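Local coordinates for protein serpin B3 (Homo sapiens, PDB 4ZK3) that belongs to the serpin family of protease inhibitors and, as the Pso p27 form linked to psoriasis, adopts a compact structure that forms large aggregates, at residues 113-117 / 118-122; 47-50 / 51-55; 189-192 / 193-196; 373-376 / 377-380. All blocks are in the same frame, centred on the assembly; numbering follows the deposited sequence.

Overall arrangement
Along the chain the order is contact 2, contact 1, contact 3, contact 4. All four are local, and none touches another. Contacts 1 and 2 lie on the same side of the chain's centre, with centres about 20 Å apart. Contact 1 is at the start of helix 117-127, and contact 2 runs along helix 47-57. Contact 3 is a surface turn before strand 196-201, on the opposite side of the centre from both. Its centre is about 52 Å from that of contact 1. Contact 4, the turn between strands 369-375 and 380-387, lies nearer the middle, about 27 Å centre to centre from contacts 2 and 3. Together they sample a helix start, a helix and two strand connections across the elongated serpin fold.

Contact 1. Residues 113-117 / 118-122; sequences YLFLQ and EYLDA
A chi1 of -169° turns Gln117 CG away from its own N-H, and the bend at chi2 (62°) then brings the amide over the next turn to Asp121. The motif is the first turn of helix 117-127, with Leu116 at the N-cap position. Gln117 NE2 donates to Asp121 OD1 at 3.1 Å, a side-chain bond between residues four apart. The acceptor lies close to the plane of the Gln117 amide, but the amide nitrogen sits above the plane of the carboxylate. A negative carboxylate this near the helix start would be expected to suit the helix dipole.

The backbone hydrogen bonds of the helix begin here. Leu120 N binds Leu116 O at 3.1 Å and Asp121 N binds Gln117 O at 2.8 Å, both nearly straight. Tyr119 N adds a weak bond to the same Leu116 O. Leu116 and Glu118 lie side by side and point the same way. Tyr119 faces inward, toward Leu176 of strand 174-185, and its OH is hydrogen-bonded to Met40 O of helix 31-42. This ties the helix start to the neighbouring helix.

Before the helix, Tyr113 CD2 rests over one face of the Phe115 ring, offset toward the rim. Phe115 meets Leu120 chiefly through its CB: the methyl CD2 of Leu120 packs 3.8 Å from Phe115 CB.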
loop_
_atom_site.group_PDB
_atom_site.type_symbol
_atom_site.label_atom_id
_atom_site.label_comp_id
_atom_site.label_asym_id
_atom_site.label_seq_id
_atom_site.Cartn_x
_atom_site.Cartn_y
_atom_site.Cartn_z
ATOM N N TYR A 113 -26.646 0.518 15.952
ATOM C CA TYR A 113 -26.416 1.836 15.429
ATOM C C TYR A 113 -26.901 1.905 14.011
ATOM O O TYR A 113 -26.655 1.001 13.254
ATOM C CB TYR A 113 -24.949 2.128 15.506
ATOM C CG TYR A 113 -24.598 3.573 15.274
ATOM C CD1 TYR A 113 -24.768 4.509 16.269
ATOM C CD2 TYR A 113 -24.043 3.990 14.076
ATOM C CE1 TYR A 113 -24.453 5.845 16.063
ATOM C CE2 TYR A 113 -23.701 5.297 13.882
ATOM C CZ TYR A 113 -23.929 6.219 14.870
ATOM O OH TYR A 113 -23.590 7.513 14.642
ATOM N N LEU A 114 -27.590 2.972 13.632
ATOM C CA LEU A 114 -28.197 3.024 12.295
ATOM C C LEU A 114 -27.417 3.962 11.380
ATOM O O LEU A 114 -27.206 5.133 11.735
ATOM C CB LEU A 114 -29.664 3.471 12.349
ATOM C CG LEU A 114 -30.610 2.540 13.114
ATOM C CD1 LEU A 114 -31.852 3.272 13.604
ATOM C CD2 LEU A 114 -30.979 1.353 12.252
ATOM N N PHE A 115 -27.031 3.456 10.199
ATOM C CA PHE A 115 -26.394 4.282 9.141
ATOM C C PHE A 115 -27.430 4.668 8.120
ATOM O O PHE A 115 -28.429 4.001 7.990
ATOM C CB PHE A 115 -25.218 3.538 8.447
ATOM C CG PHE A 115 -24.085 3.262 9.367
ATOM C CD1 PHE A 115 -23.182 4.257 9.684
ATOM C CD2 PHE A 115 -23.977 2.034 9.996
ATOM C CE1 PHE A 115 -22.152 4.022 10.593
ATOM C CE2 PHE A 115 -22.988 1.795 10.944
ATOM C CZ PHE A 115 -22.067 2.800 11.255
ATOM N N LEU A 116 -27.176 5.730 7.368
ATOM C CA LEU A 116 -28.078 6.132 6.296
ATOM C C LEU A 116 -28.078 5.095 5.229
ATOM O O LEU A 116 -26.988 4.618 4.846
ATOM C CB LEU A 116 -27.583 7.454 5.723
ATOM C CG LEU A 116 -28.505 8.653 5.623
ATOM C CD1 LEU A 116 -29.320 8.837 6.893
ATOM C CD2 LEU A 116 -27.649 9.871 5.302
ATOM N N GLN A 117 -29.256 4.734 4.715
ATOM C CA GLN A 117 -29.335 3.730 3.670
ATOM C C GLN A 117 -28.566 4.187 2.460
ATOM O O GLN A 117 -27.814 3.440 1.839
ATOM C CB GLN A 117 -30.769 3.442 3.290
ATOM C CG GLN A 117 -30.910 2.208 2.406
ATOM C CD GLN A 117 -30.407 0.952 3.144
ATOM O OE1 GLN A 117 -30.684 0.777 4.308
ATOM N NE2 GLN A 117 -29.657 0.136 2.478
ATOM N N GLU A 118 -28.724 5.462 2.157
ATOM C CA GLU A 118 -27.908 6.128 1.154
ATOM C C GLU A 118 -26.399 5.786 1.286
ATOM O O GLU A 118 -25.772 5.465 0.318
ATOM C CB GLU A 118 -28.084 7.650 1.297
ATOM C CG GLU A 118 -27.894 8.437 0.023
ATOM C CD GLU A 118 -27.806 9.953 0.294
ATOM O OE1 GLU A 118 -28.072 10.426 1.439
ATOM O OE2 GLU A 118 -27.433 10.677 -0.651
ATOM N N TYR A 119 -25.848 5.903 2.482
ATOM C CA TYR A 119 -24.411 5.683 2.700
ATOM C C TYR A 119 -24.054 4.212 2.468
ATOM O O TYR A 119 -23.109 3.912 1.713
ATOM C CB TYR A 119 -23.978 6.169 4.088
ATOM C CG TYR A 119 -22.520 5.939 4.357
ATOM C CD1 TYR A 119 -21.553 6.518 3.552
ATOM C CD2 TYR A 119 -22.096 5.047 5.376
ATOM C CE1 TYR A 119 -20.224 6.283 3.775
ATOM C CE2 TYR A 119 -20.757 4.812 5.598
ATOM C CZ TYR A 119 -19.829 5.410 4.788
ATOM O OH TYR A 119 -18.497 5.157 4.965
ATOM N N LEU A 120 -24.851 3.315 3.049
ATOM C CA LEU A 120 -24.714 1.874 2.810
ATOM C C LEU A 120 -24.811 1.485 1.362
ATOM O O LEU A 120 -23.965 0.720 0.900
ATOM C CB LEU A 120 -25.695 1.042 3.624
ATOM C CG LEU A 120 -25.668 1.291 5.141
ATOM C CD1 LEU A 120 -26.828 0.511 5.824
ATOM C CD2 LEU A 120 -24.309 0.985 5.721
ATOM N N ASP A 121 -25.790 2.001 0.624
ATOM C CA ASP A 121 -25.855 1.720 -0.806
ATOM C C ASP A 121 -24.643 2.220 -1.542
ATOM O O ASP A 121 -24.116 1.527 -2.435
ATOM C CB ASP A 121 -27.137 2.288 -1.459
ATOM C CG ASP A 121 -28.374 1.694 -0.866
ATOM O OD1 ASP A 121 -28.321 0.590 -0.296
ATOM O OD2 ASP A 121 -29.405 2.359 -0.917
ATOM N N ALA A 122 -24.140 3.388 -1.158
ATOM C CA ALA A 122 -23.042 3.965 -1.892
ATOM C C ALA A 122 -21.702 3.187 -1.685
ATOM O O ALA A 122 -20.937 2.960 -2.659
ATOM C CB ALA A 122 -22.864 5.426 -1.520
#

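Contact 2. Residues 47-50 / 51-55; sequences DNTA and QQIKK
Gln52 reaches back along helix 47-57 over Asn48, one turn earlier. Gln52 CB lies 3.6 Å from Asn48 O, and CG is as close to that oxygen, at 3.5 Å. CG is anti to the carbonyl carbon (chi1 -73°) and the chain runs extended beyond it, so the amide is carried out past the Asn48 carbonyl. There it splits. A water donates to Gln52 OE1 at 2.8 Å, and the same water donates to Thr49 O. The backbone N-H groups of Val305 and Asp306 also bind OE1. NE2 of Gln52 comes 3.3 Å from Asn48 ND2; both are donors, so they only pass each other, with the amide planes 63° apart. Asn48 ND2 is bound instead to Asp306 OD2.

The backbone hydrogen bonds of the helix include Gln52 N to Asn48 O at 3.0 Å and Lys54 N to Ala50 O at 2.9 Å. Ile53 lays CG1 and CD1 against Thr49 O.

Asn48 and Gln52 thus face the chain at Val305 and Asp306. Farther along, Asp313 N is hydrogen-bonded to Thr49 OG1. On helix 31-42, Ile53 touches Val41 and Leu42, and Ala50 and Lys54 touch Leu42.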
loop_
_atom_site.group_PDB
_atom_site.type_symbol
_atom_site.label_atom_id
_atom_site.label_comp_id
_atom_site.label_asym_id
_atom_site.label_seq_id
_atom_site.Cartn_x
_atom_site.Cartn_y
_atom_site.Cartn_z
ATOM N N ASP A 47 -18.938 19.059 3.090
ATOM C CA ASP A 47 -18.376 20.407 3.214
ATOM C C ASP A 47 -16.890 20.318 3.298
ATOM O O ASP A 47 -16.236 19.689 2.447
ATOM C CB ASP A 47 -18.925 21.155 4.452
ATOM C CG ASP A 47 -20.427 21.428 4.365
ATOM O OD1 ASP A 47 -21.012 21.293 3.263
ATOM O OD2 ASP A 47 -21.025 21.747 5.419
ATOM N N ASN A 48 -16.357 20.896 4.359
ATOM C CA ASN A 48 -14.926 21.035 4.492
ATOM C C ASN A 48 -14.229 19.710 4.813
ATOM O O ASN A 48 -13.078 19.494 4.377
ATOM C CB ASN A 48 -14.633 22.025 5.602
ATOM C CG ASN A 48 -13.421 22.863 5.313
ATOM O OD1 ASN A 48 -13.282 23.400 4.201
ATOM N ND2 ASN A 48 -12.528 22.985 6.307
ATOM N N THR A 49 -14.923 18.854 5.587
ATOM C CA THR A 49 -14.398 17.541 6.009
ATOM C C THR A 49 -14.055 16.805 4.682
ATOM O O THR A 49 -12.916 16.379 4.473
ATOM C CB THR A 49 -15.382 16.754 6.930
ATOM O OG1 THR A 49 -15.452 17.350 8.226
ATOM C CG2 THR A 49 -14.888 15.357 7.195
ATOM N N ALA A 50 -15.004 16.788 3.747
ATOM C CA ALA A 50 -14.796 16.161 2.452
ATOM C C ALA A 50 -13.712 16.827 1.638
ATOM O O ALA A 50 -12.897 16.137 0.972
ATOM C CB ALA A 50 -16.125 16.079 1.655
ATOM N N GLN A 51 -13.675 18.166 1.660
ATOM C CA GLN A 51 -12.710 18.846 0.815
ATOM C C GLN A 51 -11.255 18.572 1.253
ATOM O O GLN A 51 -10.389 18.376 0.439
ATOM C CB GLN A 51 -12.998 20.361 0.733
ATOM C CG GLN A 51 -12.368 21.027 -0.492
ATOM C CD GLN A 51 -12.849 20.399 -1.816
ATOM O OE1 GLN A 51 -14.018 19.992 -1.940
ATOM N NE2 GLN A 51 -11.942 20.300 -2.803
ATOM N N GLN A 52 -10.991 18.508 2.539
ATOM C CA GLN A 52 -9.659 18.132 3.028
ATOM C C GLN A 52 -9.245 16.670 2.608
ATOM O O GLN A 52 -8.078 16.373 2.322
ATOM C CB GLN A 52 -9.676 18.247 4.554
ATOM C CG GLN A 52 -9.672 19.701 5.005
ATOM C CD GLN A 52 -9.812 19.894 6.492
ATOM O OE1 GLN A 52 -9.904 18.946 7.281
ATOM N NE2 GLN A 52 -9.843 21.159 6.895
ATOM N N ILE A 53 -10.214 15.770 2.573
ATOM C CA ILE A 53 -9.913 14.367 2.241
ATOM C C ILE A 53 -9.565 14.304 0.793
ATOM O O ILE A 53 -8.540 13.725 0.433
ATOM C CB ILE A 53 -11.090 13.405 2.567
ATOM C CG1 ILE A 53 -11.217 13.298 4.062
ATOM C CG2 ILE A 53 -10.878 11.986 1.982
ATOM C CD1 ILE A 53 -12.535 12.735 4.489
ATOM N N LYS A 54 -10.399 14.936 -0.030
ATOM C CA LYS A 54 -10.164 14.949 -1.460
ATOM C C LYS A 54 -8.792 15.489 -1.771
ATOM O O LYS A 54 -8.101 14.942 -2.646
ATOM C CB LYS A 54 -11.229 15.737 -2.229
ATOM C CG LYS A 54 -12.398 14.892 -2.694
ATOM C CD LYS A 54 -13.360 15.615 -3.633
ATOM C CE LYS A 54 -14.122 16.672 -2.853
ATOM N NZ LYS A 54 -15.613 16.545 -2.942
ATOM N N LYS A 55 -8.386 16.551 -1.071
ATOM C CA LYS A 55 -7.094 17.156 -1.357
ATOM C C LYS A 55 -5.915 16.231 -0.972
ATOM O O LYS A 55 -4.954 16.110 -1.681
ATOM C CB LYS A 55 -6.945 18.474 -0.598
ATOM C CG LYS A 55 -5.529 19.001 -0.737
ATOM C CD LYS A 55 -5.357 20.446 -0.304
ATOM C CE LYS A 55 -4.161 21.045 -1.045
ATOM N NZ LYS A 55 -3.274 21.751 -0.087
HETATM O O HOH W 1 -11.167 16.397 7.128
#

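Contact 3. Residues 189-192 / 193-196; sequences KFNK and EDTK
The amide of Asn191 and the carboxylate of Glu193 are the flat groups here, with planes 38° apart and side chains that cross at a slant. A chi1 of -167° sends the Asn191 amide toward the following residues, where its oxygen meets the backbone. Asn191 OD1 accepts from Glu193 N at 2.6 Å, with the donor tilted 30° from the plane of the amide carbonyl. Asn191 OD1 also touches Glu193 CB at 3.1 Å. At the nitrogen end, Asn191 ND2 comes 3.6 Å from Glu193 OE1, a loose approach. Asp194 OD2 lies 3.5 Å from Asn191 CB.

The backbone hydrogen bonds of the turn are short-range. Asp194 N binds Asn191 O at 2.8 Å, and Thr195 N binds Lys192 O at 3.1 Å. In both, the donor sits above the carbonyl plane, which fits the tight coil of a 3-10 turn.

Two waters close the turn. One donates to Asn191 O and to Thr195 OG1. The other accepts from Asn191 N and donates to Asp194 OD2, so it links the start of the turn to a side chain near its end. Thr195 OG1 is also held by Glu338.

Next door, Phe190 packs edge-to-face on Trp186. The arrangement is an Asx turn made by Asn191, leading into a short 3-10 turn. In the serpin fold it joins strand 174-185 to strand 196-201.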
loop_
_atom_site.group_PDB
_atom_site.type_symbol
_atom_site.label_atom_id
_atom_site.label_comp_id
_atom_site.label_asym_id
_atom_site.label_seq_id
_atom_site.Cartn_x
_atom_site.Cartn_y
_atom_site.Cartn_z
ATOM N N LYS A 189 11.704 -17.650 -12.633
ATOM C CA LYS A 189 12.054 -17.988 -11.270
ATOM C C LYS A 189 13.559 -17.993 -11.026
ATOM O O LYS A 189 14.335 -18.055 -11.937
ATOM C CB LYS A 189 11.449 -19.301 -10.894
ATOM C CG LYS A 189 9.950 -19.218 -10.816
ATOM C CD LYS A 189 9.338 -20.471 -10.235
ATOM C CE LYS A 189 7.827 -20.334 -10.201
ATOM N NZ LYS A 189 7.305 -21.297 -9.205
ATOM N N PHE A 190 13.960 -17.785 -9.781
ATOM C CA PHE A 190 15.342 -17.919 -9.420
ATOM C C PHE A 190 15.592 -19.395 -9.134
ATOM O O PHE A 190 14.690 -20.050 -8.679
ATOM C CB PHE A 190 15.619 -17.113 -8.176
ATOM C CG PHE A 190 15.601 -15.625 -8.405
ATOM C CD1 PHE A 190 14.392 -14.903 -8.331
ATOM C CD2 PHE A 190 16.783 -14.939 -8.699
ATOM C CE1 PHE A 190 14.376 -13.535 -8.536
ATOM C CE2 PHE A 190 16.766 -13.552 -8.912
ATOM C CZ PHE A 190 15.567 -12.848 -8.813
ATOM N N ASN A 191 16.809 -19.914 -9.369
ATOM C CA ASN A 191 17.172 -21.265 -8.877
ATOM C C ASN A 191 17.705 -21.262 -7.455
ATOM O O ASN A 191 18.685 -20.563 -7.155
ATOM C CB ASN A 191 18.192 -21.903 -9.788
ATOM C CG ASN A 191 18.362 -23.411 -9.502
ATOM O OD1 ASN A 191 18.356 -23.852 -8.338
ATOM N ND2 ASN A 191 18.493 -24.204 -10.572
ATOM N N LYS A 192 17.084 -22.012 -6.545
ATOM C CA LYS A 192 17.581 -22.022 -5.161
ATOM C C LYS A 192 19.041 -22.500 -5.081
ATOM O O LYS A 192 19.801 -22.094 -4.176
ATOM C CB LYS A 192 16.696 -22.858 -4.264
ATOM C CG LYS A 192 15.407 -22.184 -3.814
ATOM C CD LYS A 192 14.231 -23.167 -3.847
ATOM C CE LYS A 192 14.129 -24.035 -2.616
ATOM N NZ LYS A 192 13.473 -23.274 -1.512
ATOM N N GLU A 193 19.460 -23.297 -6.063
ATOM C CA GLU A 193 20.855 -23.730 -6.101
ATOM C C GLU A 193 21.816 -22.571 -6.287
ATOM O O GLU A 193 22.954 -22.663 -5.839
ATOM C CB GLU A 193 21.081 -24.820 -7.149
ATOM C CG GLU A 193 20.918 -26.251 -6.564
ATOM C CD GLU A 193 20.156 -27.208 -7.476
ATOM O OE1 GLU A 193 19.953 -26.872 -8.679
ATOM O OE2 GLU A 193 19.750 -28.298 -6.987
ATOM N N ASP A 194 21.351 -21.483 -6.902
ATOM C CA ASP A 194 22.184 -20.298 -7.130
ATOM C C ASP A 194 22.160 -19.280 -6.033
ATOM O O ASP A 194 22.953 -18.299 -6.049
ATOM C CB ASP A 194 21.798 -19.615 -8.441
ATOM C CG ASP A 194 22.057 -20.479 -9.656
ATOM O OD1 ASP A 194 23.085 -21.179 -9.631
ATOM O OD2 ASP A 194 21.252 -20.444 -10.621
ATOM N N THR A 195 21.303 -19.484 -5.043
ATOM C CA THR A 195 21.259 -18.559 -3.951
ATOM C C THR A 195 22.507 -18.766 -3.029
ATOM O O THR A 195 22.828 -19.884 -2.736
ATOM C CB THR A 195 19.916 -18.736 -3.193
ATOM O OG1 THR A 195 18.824 -18.402 -4.084
ATOM C CG2 THR A 195 19.865 -17.887 -1.960
ATOM N N LYS A 196 23.160 -17.683 -2.554
ATOM C CA LYS A 196 24.398 -17.755 -1.769
ATOM C C LYS A 196 24.361 -16.740 -0.652
ATOM O O LYS A 196 23.764 -15.691 -0.832
ATOM C CB LYS A 196 25.573 -17.342 -2.641
ATOM C CG LYS A 196 26.295 -18.447 -3.406
ATOM C CD LYS A 196 27.291 -17.858 -4.427
ATOM C CE LYS A 196 28.220 -16.768 -3.896
ATOM N NZ LYS A 196 29.318 -17.328 -3.050
HETATM O O HOH W 2 19.046 -17.763 -6.496
HETATM O O HOH W 3 18.967 -18.590 -10.643
#

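Contact 4. Residues 373-376 / 377-380; sequences IRQN and KTNS
Gln375 and Ser380 form an antiparallel hydrogen-bonded pair, with Gln375 N to Ser380 O at 2.9 Å and Ser380 N to Gln375 O at 3.2 Å. A weak bond from Asn379 N to Asn376 O tightens the loop between them. Arg374 CA also makes a CA-H...O contact to Ser380 O.

The bend of Arg374 at chi3 (69°) turns its NE and NH2 to Asn376 OD1. Both donate to it, Arg374 NE to Asn376 OD1 at 3.0 Å, and that oxygen lies in the guanidinium plane at its edge. This grip holds both groups in place. Arg374 NH1 goes on to Thr270 O, and Asn376 ND2 binds Lys239 O and Ser242 OG. Arg374 CD lies 3.7 Å from Asn379 OD1, and a water joins that oxygen to Asn376 O. On another side of the turn, Gln375 NE2 passes 3.8 Å from Lys377 CB. The far end of Lys377 pairs with Asp240.

Lys377 and Thr378 are the central residues of a type I turn over 376-379. Asn379 and Ser380 both face Gln375, with Asn379 in the left-handed bulge position. This is a beta hairpin with a type I turn plus G1 beta bulge, joining strands 369-375 and 380-387 of the serpin fold.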
loop_
_atom_site.group_PDB
_atom_site.type_symbol
_atom_site.label_atom_id
_atom_site.label_comp_id
_atom_site.label_asym_id
_atom_site.label_seq_id
_atom_site.Cartn_x
_atom_site.Cartn_y
_atom_site.Cartn_z
ATOM N N ILE A 373 5.233 -2.855 -6.369
ATOM C CA ILE A 373 4.473 -3.814 -7.126
ATOM C C ILE A 373 3.366 -3.047 -7.837
ATOM O O ILE A 373 2.538 -2.391 -7.208
ATOM C CB ILE A 373 3.927 -4.952 -6.258
ATOM C CG1 ILE A 373 5.084 -5.792 -5.675
ATOM C CG2 ILE A 373 2.977 -5.846 -7.066
ATOM C CD1 ILE A 373 4.667 -6.678 -4.524
ATOM N N ARG A 374 3.336 -3.191 -9.149
ATOM C CA ARG A 374 2.462 -2.478 -10.040
ATOM C C ARG A 374 1.548 -3.422 -10.807
ATOM O O ARG A 374 2.005 -4.436 -11.340
ATOM C CB ARG A 374 3.322 -1.724 -11.046
ATOM C CG ARG A 374 2.542 -0.822 -12.014
ATOM C CD ARG A 374 3.532 -0.082 -12.952
ATOM N NE ARG A 374 4.175 -1.017 -13.899
ATOM C CZ ARG A 374 5.316 -0.779 -14.573
ATOM N NH1 ARG A 374 5.982 0.376 -14.459
ATOM N NH2 ARG A 374 5.784 -1.712 -15.406
ATOM N N GLN A 375 0.281 -3.025 -10.938
ATOM C CA GLN A 375 -0.676 -3.688 -11.866
ATOM C C GLN A 375 -0.503 -3.015 -13.241
ATOM O O GLN A 375 -0.677 -1.796 -13.399
ATOM C CB GLN A 375 -2.070 -3.720 -11.305
ATOM C CG GLN A 375 -3.205 -3.393 -12.246
ATOM C CD GLN A 375 -3.984 -4.561 -12.676
ATOM O OE1 GLN A 375 -4.454 -5.345 -11.863
ATOM N NE2 GLN A 375 -4.182 -4.666 -13.960
ATOM N N ASN A 376 -0.049 -3.782 -14.223
ATOM C CA ASN A 376 0.459 -3.108 -15.451
ATOM C C ASN A 376 -0.618 -2.425 -16.363
ATOM O O ASN A 376 -0.420 -1.324 -16.829
ATOM C CB ASN A 376 1.316 -4.089 -16.262
ATOM C CG ASN A 376 2.610 -4.476 -15.550
ATOM O OD1 ASN A 376 3.258 -3.674 -14.893
ATOM N ND2 ASN A 376 3.003 -5.671 -15.739
ATOM N N LYS A 377 -1.763 -3.061 -16.534
ATOM C CA LYS A 377 -2.832 -2.522 -17.409
ATOM C C LYS A 377 -3.417 -1.232 -16.879
ATOM O O LYS A 377 -3.685 -0.317 -17.639
ATOM C CB LYS A 377 -3.938 -3.565 -17.576
ATOM C CG LYS A 377 -3.630 -4.485 -18.759
ATOM C CD LYS A 377 -3.747 -5.996 -18.522
ATOM C CE LYS A 377 -2.449 -6.703 -18.933
ATOM N NZ LYS A 377 -2.722 -8.114 -19.277
ATOM N N THR A 378 -3.625 -1.160 -15.562
ATOM C CA THR A 378 -4.153 0.041 -14.936
ATOM C C THR A 378 -3.106 0.978 -14.522
ATOM O O THR A 378 -3.414 2.061 -14.046
ATOM C CB THR A 378 -4.954 -0.299 -13.695
ATOM O OG1 THR A 378 -4.099 -0.884 -12.696
ATOM C CG2 THR A 378 -6.054 -1.278 -14.060
ATOM N N ASN A 379 -1.853 0.552 -14.619
ATOM C CA ASN A 379 -0.745 1.363 -14.110
ATOM C C ASN A 379 -0.795 1.820 -12.596
ATOM O O ASN A 379 -0.431 2.966 -12.207
ATOM C CB ASN A 379 -0.582 2.549 -15.039
ATOM C CG ASN A 379 0.851 3.017 -15.102
ATOM O OD1 ASN A 379 1.788 2.236 -15.265
ATOM N ND2 ASN A 379 1.026 4.312 -14.982
ATOM N N SER A 380 -1.285 0.939 -11.761
ATOM C CA SER A 380 -1.538 1.250 -10.367
ATOM C C SER A 380 -0.460 0.657 -9.478
ATOM O O SER A 380 -0.123 -0.529 -9.613
ATOM C CB SER A 380 -2.879 0.681 -9.956
ATOM O OG SER A 380 -3.853 1.298 -10.752
HETATM O O HOH W 4 2.095 -0.219 -16.224
HETATM O O HOH W 5 -1.021 0.429 -18.539
#